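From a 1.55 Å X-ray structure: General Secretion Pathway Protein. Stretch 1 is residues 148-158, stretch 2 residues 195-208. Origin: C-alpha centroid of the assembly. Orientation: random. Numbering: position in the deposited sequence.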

# COMPACT_ATOMS: atom_id res chain seq x y z
N GLU A 148 -14.51 -3.14 -14.52
CA GLU A 148 -14.76 -1.77 -14.09
C GLU A 148 -13.70 -1.32 -13.15
O GLU A 148 -13.24 -0.14 -13.17
N VAL A 149 -13.26 -2.22 -12.23
CA VAL A 149 -12.18 -1.87 -11.35
C VAL A 149 -10.80 -1.64 -12.03
O VAL A 149 -10.14 -0.65 -11.74
N LEU A 150 -10.49 -2.48 -13.04
CA LEU A 150 -9.32 -2.28 -13.92
C LEU A 150 -9.36 -0.88 -14.58
O LEU A 150 -8.37 -0.13 -14.50
N ASP A 151 -10.56 -0.55 -15.06
CA ASP A 151 -10.75 0.71 -15.82
C ASP A 151 -10.43 1.87 -14.79
O ASP A 151 -9.66 2.83 -15.11
N GLN A 152 -10.98 1.79 -13.58
CA GLN A 152 -10.81 2.85 -12.64
C GLN A 152 -9.35 2.96 -12.19
O GLN A 152 -8.83 4.11 -12.05
N LEU A 153 -8.67 1.81 -11.96
CA LEU A 153 -7.26 1.87 -11.47
C LEU A 153 -6.36 2.41 -12.58
O LEU A 153 -5.44 3.18 -12.34
N LEU A 154 -6.66 2.03 -13.84
CA LEU A 154 -5.76 2.53 -14.93
C LEU A 154 -5.92 4.02 -15.07
O LEU A 154 -4.90 4.71 -15.27
N ALA A 155 -7.13 4.56 -14.95
CA ALA A 155 -7.32 6.02 -15.03
C ALA A 155 -6.60 6.71 -13.88
O ALA A 155 -5.98 7.76 -14.06
N LYS A 156 -6.58 6.05 -12.72
CA LYS A 156 -5.89 6.68 -11.60
C LYS A 156 -4.35 6.68 -11.85
O LYS A 156 -3.64 7.69 -11.51
N ALA A 157 -3.78 5.59 -12.35
CA ALA A 157 -2.38 5.53 -12.57
C ALA A 157 -1.92 6.44 -13.69
O ALA A 157 -0.88 7.13 -13.54
N LEU A 158 -2.74 6.54 -14.72
CA LEU A 158 -2.39 7.36 -15.87
C LEU A 158 -2.77 8.82 -15.69
O LEU A 158 -2.46 9.66 -16.54
N THR A 195 1.49 -7.03 -14.87
CA THR A 195 0.84 -5.75 -15.16
C THR A 195 -0.11 -5.41 -14.01
O THR A 195 -0.08 -4.27 -13.49
N LEU A 196 -0.95 -6.36 -13.59
CA LEU A 196 -1.90 -6.05 -12.44
C LEU A 196 -1.13 -5.91 -11.10
O LEU A 196 -1.57 -5.07 -10.27
N ALA A 197 0.01 -6.60 -10.91
CA ALA A 197 0.73 -6.43 -9.67
C ALA A 197 1.32 -5.02 -9.62
O ALA A 197 1.20 -4.40 -8.54
N ARG A 198 1.91 -4.56 -10.72
CA ARG A 198 2.44 -3.21 -10.69
C ARG A 198 1.35 -2.17 -10.54
O ARG A 198 1.52 -1.26 -9.74
N LEU A 199 0.23 -2.33 -11.28
CA LEU A 199 -0.84 -1.33 -11.23
C LEU A 199 -1.37 -1.19 -9.79
O LEU A 199 -1.52 -0.06 -9.27
N GLN A 200 -1.59 -2.35 -9.13
CA GLN A 200 -2.28 -2.24 -7.83
C GLN A 200 -1.30 -1.93 -6.71
O GLN A 200 -1.69 -1.38 -5.65
N HIS A 201 0.02 -2.19 -6.88
CA HIS A 201 0.93 -1.70 -5.85
C HIS A 201 1.09 -0.18 -5.98
O HIS A 201 1.31 0.50 -4.98
N MET A 202 0.90 0.39 -7.20
CA MET A 202 1.11 1.86 -7.36
C MET A 202 -0.10 2.66 -6.93
O MET A 202 0.04 3.76 -6.32
N VAL A 203 -1.33 2.15 -7.23
CA VAL A 203 -2.53 3.00 -6.96
C VAL A 203 -3.62 2.14 -6.35
O VAL A 203 -3.67 0.93 -6.52
N SER A 204 -4.56 2.82 -5.65
CA SER A 204 -5.69 2.11 -5.06
C SER A 204 -6.97 2.90 -5.40
O SER A 204 -6.91 4.12 -5.63
N LEU A 205 -8.09 2.21 -5.26
CA LEU A 205 -9.42 2.94 -5.49
C LEU A 205 -9.68 4.02 -4.45
O LEU A 205 -10.31 5.04 -4.79
N SER A 206 -9.24 3.82 -3.21
CA SER A 206 -9.24 4.95 -2.25
C SER A 206 -7.98 4.88 -1.42
O SER A 206 -7.49 3.78 -1.09
N GLU A 207 -7.50 6.07 -1.06
CA GLU A 207 -6.23 6.20 -0.34
C GLU A 207 -6.49 7.12 0.85
O GLU A 207 -6.10 8.29 0.89
N PRO A 208 -7.28 6.62 1.83
CA PRO A 208 -7.60 7.50 2.92
C PRO A 208 -6.40 7.99 3.68
O PRO A 208 -6.51 8.97 4.42

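Helix 195-202 crosses helix 148-158 at 63°, and the loop that follows continues the contact. Leu196 (m, t) starts sideways, but its end reaches inward: CD2 lies 3.8 Å from Leu150 CD1. Leu199 (t, p) points toward stretch 1 and is the knob of the interface. It fills a hole formed by Leu150, Leu153, Leu154 and Ala157. Its CD2 is 3.7 Å from Leu150 CD1, and its CD1 is 3.7 Å from Ala157 CB. Gln200 (m, t) lays its aliphatic part on Leu153, with CG 3.7 Å from Leu153 CD1. Its NE2 turns back to its own helix and donates to Leu196 O at 3.0 Å.

Val203 (m) leaves helical geometry but still points inward. Its CG1 is 3.8 Å from Ala157 CA, and its CG2 is 4.0 Å from Leu153 CD2. Ser204 (m) turns its side chain away and contributes backbone instead: its O accepts a hydrogen bond from Lys156 NZ at 2.9 Å. Leu205 (m, t) starts away, yet its end returns. Its CD2 sits 3.8 Å from both Leu153 CD2 and Gln152 CB.

Glu207 (m, t) points toward stretch 1. Its OE1 forms a long salt bridge with Lys156 NZ, 4.0 Å, and water 1 bridges the same two atoms. Its OE2 accepts from Ser204 N at 3.1 Å, bracing the loop.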

# COMPACT_ATOMS: atom_id res chain seq x y z
CB GLU A 148 -16.14 -1.67 -13.37
CG GLU A 148 -17.26 -2.25 -14.17
CD GLU A 148 -18.60 -2.35 -13.40
OE1 GLU A 148 -18.65 -2.17 -12.16
OE2 GLU A 148 -19.61 -2.63 -14.08
CB VAL A 149 -11.97 -3.02 -10.27
CG1 VAL A 149 -10.71 -2.79 -9.43
CG2 VAL A 149 -13.21 -3.02 -9.36
CB LEU A 150 -9.28 -3.43 -14.99
CG LEU A 150 -8.13 -3.19 -15.92
CD1 LEU A 150 -6.76 -3.07 -15.29
CD2 LEU A 150 -8.16 -4.32 -17.00
CB ASP A 151 -12.16 0.68 -16.33
CG ASP A 151 -12.58 1.95 -17.13
OD1 ASP A 151 -11.73 2.55 -17.83
OD2 ASP A 151 -13.80 2.28 -17.00
CB GLN A 152 -11.70 2.59 -11.38
CG GLN A 152 -13.17 2.70 -11.81
CD GLN A 152 -13.63 4.17 -12.12
OE1 GLN A 152 -13.05 5.16 -11.62
NE2 GLN A 152 -14.71 4.31 -12.97
CB LEU A 153 -6.82 0.40 -11.13
CG LEU A 153 -7.44 -0.10 -9.86
CD1 LEU A 153 -7.09 -1.62 -9.70
CD2 LEU A 153 -6.91 0.67 -8.65
CB LEU A 154 -6.13 1.93 -16.31
CG LEU A 154 -5.64 0.56 -16.48
CD1 LEU A 154 -6.34 -0.06 -17.74
CD2 LEU A 154 -4.05 0.64 -16.74
CB ALA A 155 -8.83 6.35 -15.04
CB LYS A 156 -6.20 5.90 -10.29
CG LYS A 156 -5.63 6.54 -9.04
CD LYS A 156 -6.62 7.51 -8.34
CE LYS A 156 -7.45 6.82 -7.23
NZ LYS A 156 -7.02 7.01 -5.78
CB ALA A 157 -2.01 4.13 -12.90
CB LEU A 158 -3.04 6.82 -17.17
CG LEU A 158 -2.61 5.39 -17.52
CD1 LEU A 158 -3.34 5.04 -18.82
CD2 LEU A 158 -1.09 5.27 -17.81
CB THR A 195 0.03 -5.89 -16.42
OG1 THR A 195 1.00 -6.17 -17.48
CG2 THR A 195 -0.73 -4.60 -16.78
CB LEU A 196 -2.93 -7.16 -12.33
CG LEU A 196 -3.99 -7.15 -13.48
CD1 LEU A 196 -4.95 -8.38 -13.32
CD2 LEU A 196 -4.84 -5.84 -13.46
CB ALA A 197 1.85 -7.47 -9.49
CB ARG A 198 3.16 -3.00 -12.00
CG ARG A 198 3.88 -1.60 -12.18
CD ARG A 198 5.07 -1.44 -11.18
NE ARG A 198 6.12 -2.40 -11.58
CZ ARG A 198 6.95 -2.30 -12.63
NH1 ARG A 198 7.78 -3.31 -12.96
NH2 ARG A 198 6.96 -1.25 -13.44
CB LEU A 199 -1.99 -1.81 -12.15
CG LEU A 199 -3.17 -0.86 -12.12
CD1 LEU A 199 -2.81 0.54 -12.71
CD2 LEU A 199 -4.21 -1.51 -13.05
CB GLN A 200 -3.00 -3.57 -7.55
CG GLN A 200 -4.26 -3.58 -8.46
CD GLN A 200 -4.83 -5.01 -8.42
OE1 GLN A 200 -5.84 -5.24 -7.77
NE2 GLN A 200 -4.16 -5.98 -9.05
CB HIS A 201 2.26 -2.47 -6.00
CG HIS A 201 3.26 -2.09 -4.94
ND1 HIS A 201 3.35 -2.67 -3.69
CD2 HIS A 201 4.20 -1.11 -4.99
CE1 HIS A 201 4.32 -2.06 -3.00
NE2 HIS A 201 4.83 -1.10 -3.76
CB MET A 202 1.39 2.11 -8.87
CG MET A 202 2.74 1.67 -9.44
SD MET A 202 2.71 2.04 -11.23
CE MET A 202 2.46 3.83 -11.15
CB VAL A 203 -3.11 3.71 -8.27
CG1 VAL A 203 -2.12 4.77 -8.84
CG2 VAL A 203 -3.47 2.69 -9.29
CB SER A 204 -5.59 2.16 -3.52
OG SER A 204 -4.25 1.81 -3.07
CB LEU A 205 -10.58 1.96 -5.46
CG LEU A 205 -10.58 0.83 -6.51
CD1 LEU A 205 -11.74 -0.18 -6.29
CD2 LEU A 205 -10.62 1.38 -7.97
CB SER A 206 -10.51 5.03 -1.38
OG SER A 206 -10.67 6.36 -0.77
CB GLU A 207 -5.17 6.74 -1.32
CG GLU A 207 -5.14 5.92 -2.65
CD GLU A 207 -4.03 6.33 -3.58
OE1 GLU A 207 -3.73 7.54 -3.57
OE2 GLU A 207 -3.49 5.45 -4.33
CB PRO A 208 -8.61 6.70 3.78
CG PRO A 208 -8.66 5.38 3.15
CD PRO A 208 -7.72 5.24 2.07
O HOH W 1 -6.20 9.39 -4.07